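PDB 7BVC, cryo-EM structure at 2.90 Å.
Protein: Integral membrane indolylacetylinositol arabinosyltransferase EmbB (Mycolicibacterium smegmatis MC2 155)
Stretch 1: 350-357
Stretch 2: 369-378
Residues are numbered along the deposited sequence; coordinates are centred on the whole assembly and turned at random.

Stretch 1 350-357: LLSREVLP
Stretch 2 (369-378) AMWAAGLVLL

Residues 369-378 of the EmbB chain lie within a regular alpha helix that extends beyond both ends, with phi/psi near -64/-43 and successive i to i+4 bonds, from Ala373 N to Ala369 O (2.9 Å) through Leu378 N to Gly374 O (3.0 Å). Stretch 1, in the same chain, enters as a helix begun earlier and is less regular. Phi/psi runs from -61/-33 at Leu351 and -86/-28 at Ser352 to -120/5 at Arg353 and -130/-35 at Glu354, opening a wider pi-type turn over 351-355. Leu350 O accepts the i+4 bond from Glu354 N at 2.9 Å, a weak i+5 bond from Val355 N at 3.4 Å, the pi-type one, and a weak i+3 bond from Arg353 N at 3.3 Å. Val355 is at -92/-39, Leu356, in loop conformation, at -75/-44, and Pro357 at -66/-17 with a C-gamma exo ring.

The helix axes run at 141° between their N-to-C directions, closer to antiparallel than parallel, and approach to 10.8 Å. The register pairs Leu351 CA with Ala373 CA at 8.1 Å and Ser352 CA with Met370 CA at 7.5 Å, so the chain advances along one stretch as it retreats along the other.

The contact is small and apolar, burying 250 Å², both sides summed. No hydrogen bond crosses it; side-chain packing joins the two stretches. Leu351 (chi1 t, chi2 p) points toward the second helix, and its CD2 lies 4.4 Å from both Ala373 CB and Leu377 CB, reaching two residues one helical turn apart. Leu377 also points toward its partner, with chi1 t and chi2 p. The short side chain of Ala373 is shared: its CB is also 4.1 Å from Leu356 CD1. Leu356 (m, t) points toward the helix too, and the same CD1 makes the closest contact of the set, 3.6 Å from Met370 SD. Met370 leaves its backbone sideways, but three m torsions (-86°, -77°, -74°) fold its end back toward stretch 1, bringing CE to 4.4 Å from Ser352 CB.

Ser352 (chi1 p) points sideways, and its OG makes no hydrogen bond to stretch 2; it accepts from Arg353 NH1 at a very short 2.4 Å (N-H...O angle 120°) and is also bonded to a residue just outside the stretches. Arg353 starts away from the helix (chi1 m, chi2 147°, chi3 t, chi4 84°), although its end comes nearer; NE and NH2 are bonded elsewhere in the structure. Gly374 contributes no side chain, while Trp371 (chi1 m, chi2 104°) and Leu375 (m, t) stay out of reach.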

# COMPACT_ATOMS: atom_id res chain seq x y z
N LEU B 350 24.98 -27.84 11.90
CA LEU B 350 25.90 -26.76 12.25
C LEU B 350 25.39 -25.97 13.46
O LEU B 350 26.13 -25.74 14.41
CB LEU B 350 26.11 -25.84 11.06
CG LEU B 350 26.91 -26.43 9.89
CD1 LEU B 350 27.17 -25.39 8.83
CD2 LEU B 350 28.21 -27.03 10.39
N LEU B 351 24.12 -25.57 13.43
CA LEU B 351 23.56 -24.77 14.52
C LEU B 351 23.63 -25.51 15.85
O LEU B 351 23.80 -24.89 16.90
CB LEU B 351 22.12 -24.39 14.19
CG LEU B 351 21.42 -23.44 15.15
CD1 LEU B 351 22.02 -22.06 15.03
CD2 LEU B 351 19.93 -23.40 14.87
N SER B 352 23.49 -26.83 15.83
CA SER B 352 23.48 -27.58 17.08
C SER B 352 24.87 -27.95 17.57
O SER B 352 25.06 -28.09 18.78
CB SER B 352 22.64 -28.85 16.92
OG SER B 352 23.28 -29.78 16.07
N ARG B 353 25.85 -28.12 16.68
CA ARG B 353 27.14 -28.63 17.12
C ARG B 353 28.32 -27.70 16.86
O ARG B 353 29.46 -28.10 17.12
CB ARG B 353 27.41 -29.99 16.47
CG ARG B 353 26.73 -31.13 17.20
CD ARG B 353 26.30 -32.23 16.26
NE ARG B 353 25.51 -33.25 16.95
CZ ARG B 353 24.21 -33.16 17.16
NH1 ARG B 353 23.54 -32.09 16.74
NH2 ARG B 353 23.57 -34.13 17.80
N GLU B 354 28.10 -26.49 16.35
CA GLU B 354 29.21 -25.56 16.17
C GLU B 354 28.92 -24.18 16.74
O GLU B 354 29.84 -23.53 17.25
CB GLU B 354 29.56 -25.44 14.68
CG GLU B 354 30.06 -26.72 14.05
CD GLU B 354 31.41 -27.14 14.59
OE1 GLU B 354 32.24 -26.26 14.88
OE2 GLU B 354 31.64 -28.36 14.74
N VAL B 355 27.68 -23.72 16.67
CA VAL B 355 27.36 -22.35 17.06
C VAL B 355 26.95 -22.26 18.52
O VAL B 355 27.32 -21.31 19.22
CB VAL B 355 26.25 -21.79 16.14
CG1 VAL B 355 25.84 -20.40 16.57
CG2 VAL B 355 26.73 -21.78 14.69
N LEU B 356 26.21 -23.25 19.03
CA LEU B 356 25.76 -23.21 20.41
C LEU B 356 26.89 -23.53 21.39
O LEU B 356 27.01 -22.85 22.41
CB LEU B 356 24.57 -24.15 20.63
CG LEU B 356 23.26 -23.76 19.94
CD1 LEU B 356 22.11 -24.56 20.52
CD2 LEU B 356 23.00 -22.28 20.06
N PRO B 357 27.72 -24.55 21.14
CA PRO B 357 28.88 -24.77 22.03
C PRO B 357 29.90 -23.65 21.98
O PRO B 357 30.73 -23.55 22.89
CB PRO B 357 29.47 -26.09 21.52
CG PRO B 357 28.35 -26.77 20.85
CD PRO B 357 27.58 -25.68 20.19
N ALA B 369 17.55 -24.04 25.96
CA ALA B 369 18.18 -23.33 24.86
C ALA B 369 18.19 -24.17 23.59
O ALA B 369 17.93 -23.66 22.49
CB ALA B 369 19.59 -22.91 25.24
N MET B 370 18.48 -25.47 23.72
CA MET B 370 18.46 -26.35 22.55
C MET B 370 17.05 -26.47 21.99
O MET B 370 16.85 -26.42 20.77
CB MET B 370 19.00 -27.73 22.93
CG MET B 370 20.51 -27.85 22.83
SD MET B 370 21.09 -28.00 21.14
CE MET B 370 20.63 -29.69 20.77
N TRP B 371 16.05 -26.62 22.86
CA TRP B 371 14.67 -26.69 22.40
C TRP B 371 14.27 -25.40 21.69
O TRP B 371 13.61 -25.44 20.64
CB TRP B 371 13.73 -26.97 23.57
CG TRP B 371 13.63 -28.42 23.91
CD1 TRP B 371 14.21 -29.05 24.97
CD2 TRP B 371 12.91 -29.43 23.19
NE1 TRP B 371 13.89 -30.38 24.96
CE2 TRP B 371 13.10 -30.64 23.87
CE3 TRP B 371 12.13 -29.42 22.03
CZ2 TRP B 371 12.53 -31.83 23.44
CZ3 TRP B 371 11.57 -30.60 21.60
CH2 TRP B 371 11.77 -31.79 22.30
N ALA B 372 14.67 -24.25 22.24
CA ALA B 372 14.33 -22.98 21.62
C ALA B 372 14.98 -22.85 20.25
O ALA B 372 14.33 -22.44 19.28
CB ALA B 372 14.76 -21.83 22.53
N ALA B 373 16.26 -23.19 20.15
CA ALA B 373 16.95 -23.12 18.86
C ALA B 373 16.27 -24.00 17.83
O ALA B 373 15.98 -23.56 16.71
CB ALA B 373 18.42 -23.51 19.03
N GLY B 374 15.99 -25.26 18.19
CA GLY B 374 15.36 -26.17 17.25
C GLY B 374 13.99 -25.69 16.81
O GLY B 374 13.67 -25.69 15.62
N LEU B 375 13.16 -25.27 17.77
CA LEU B 375 11.79 -24.88 17.44
C LEU B 375 11.76 -23.59 16.62
O LEU B 375 10.94 -23.46 15.71
CB LEU B 375 10.97 -24.73 18.71
CG LEU B 375 10.66 -26.05 19.42
CD1 LEU B 375 9.96 -25.80 20.74
CD2 LEU B 375 9.82 -26.95 18.54
N VAL B 376 12.65 -22.64 16.91
CA VAL B 376 12.67 -21.41 16.12
C VAL B 376 13.21 -21.68 14.72
O VAL B 376 12.72 -21.10 13.74
CB VAL B 376 13.48 -20.32 16.85
CG1 VAL B 376 13.63 -19.10 15.97
CG2 VAL B 376 12.79 -19.94 18.14
N LEU B 377 14.21 -22.57 14.59
CA LEU B 377 14.67 -22.96 13.27
C LEU B 377 13.54 -23.58 12.46
O LEU B 377 13.34 -23.25 11.28
CB LEU B 377 15.85 -23.92 13.38
CG LEU B 377 16.30 -24.60 12.09
CD1 LEU B 377 17.15 -23.66 11.26
CD2 LEU B 377 17.06 -25.87 12.40
N LEU B 378 12.77 -24.48 13.08
CA LEU B 378 11.64 -25.09 12.40
C LEU B 378 10.60 -24.04 11.99
O LEU B 378 10.13 -24.03 10.85
CB LEU B 378 11.00 -26.15 13.29
CG LEU B 378 11.54 -27.57 13.17
CD1 LEU B 378 10.67 -28.53 13.94
CD2 LEU B 378 11.64 -27.98 11.72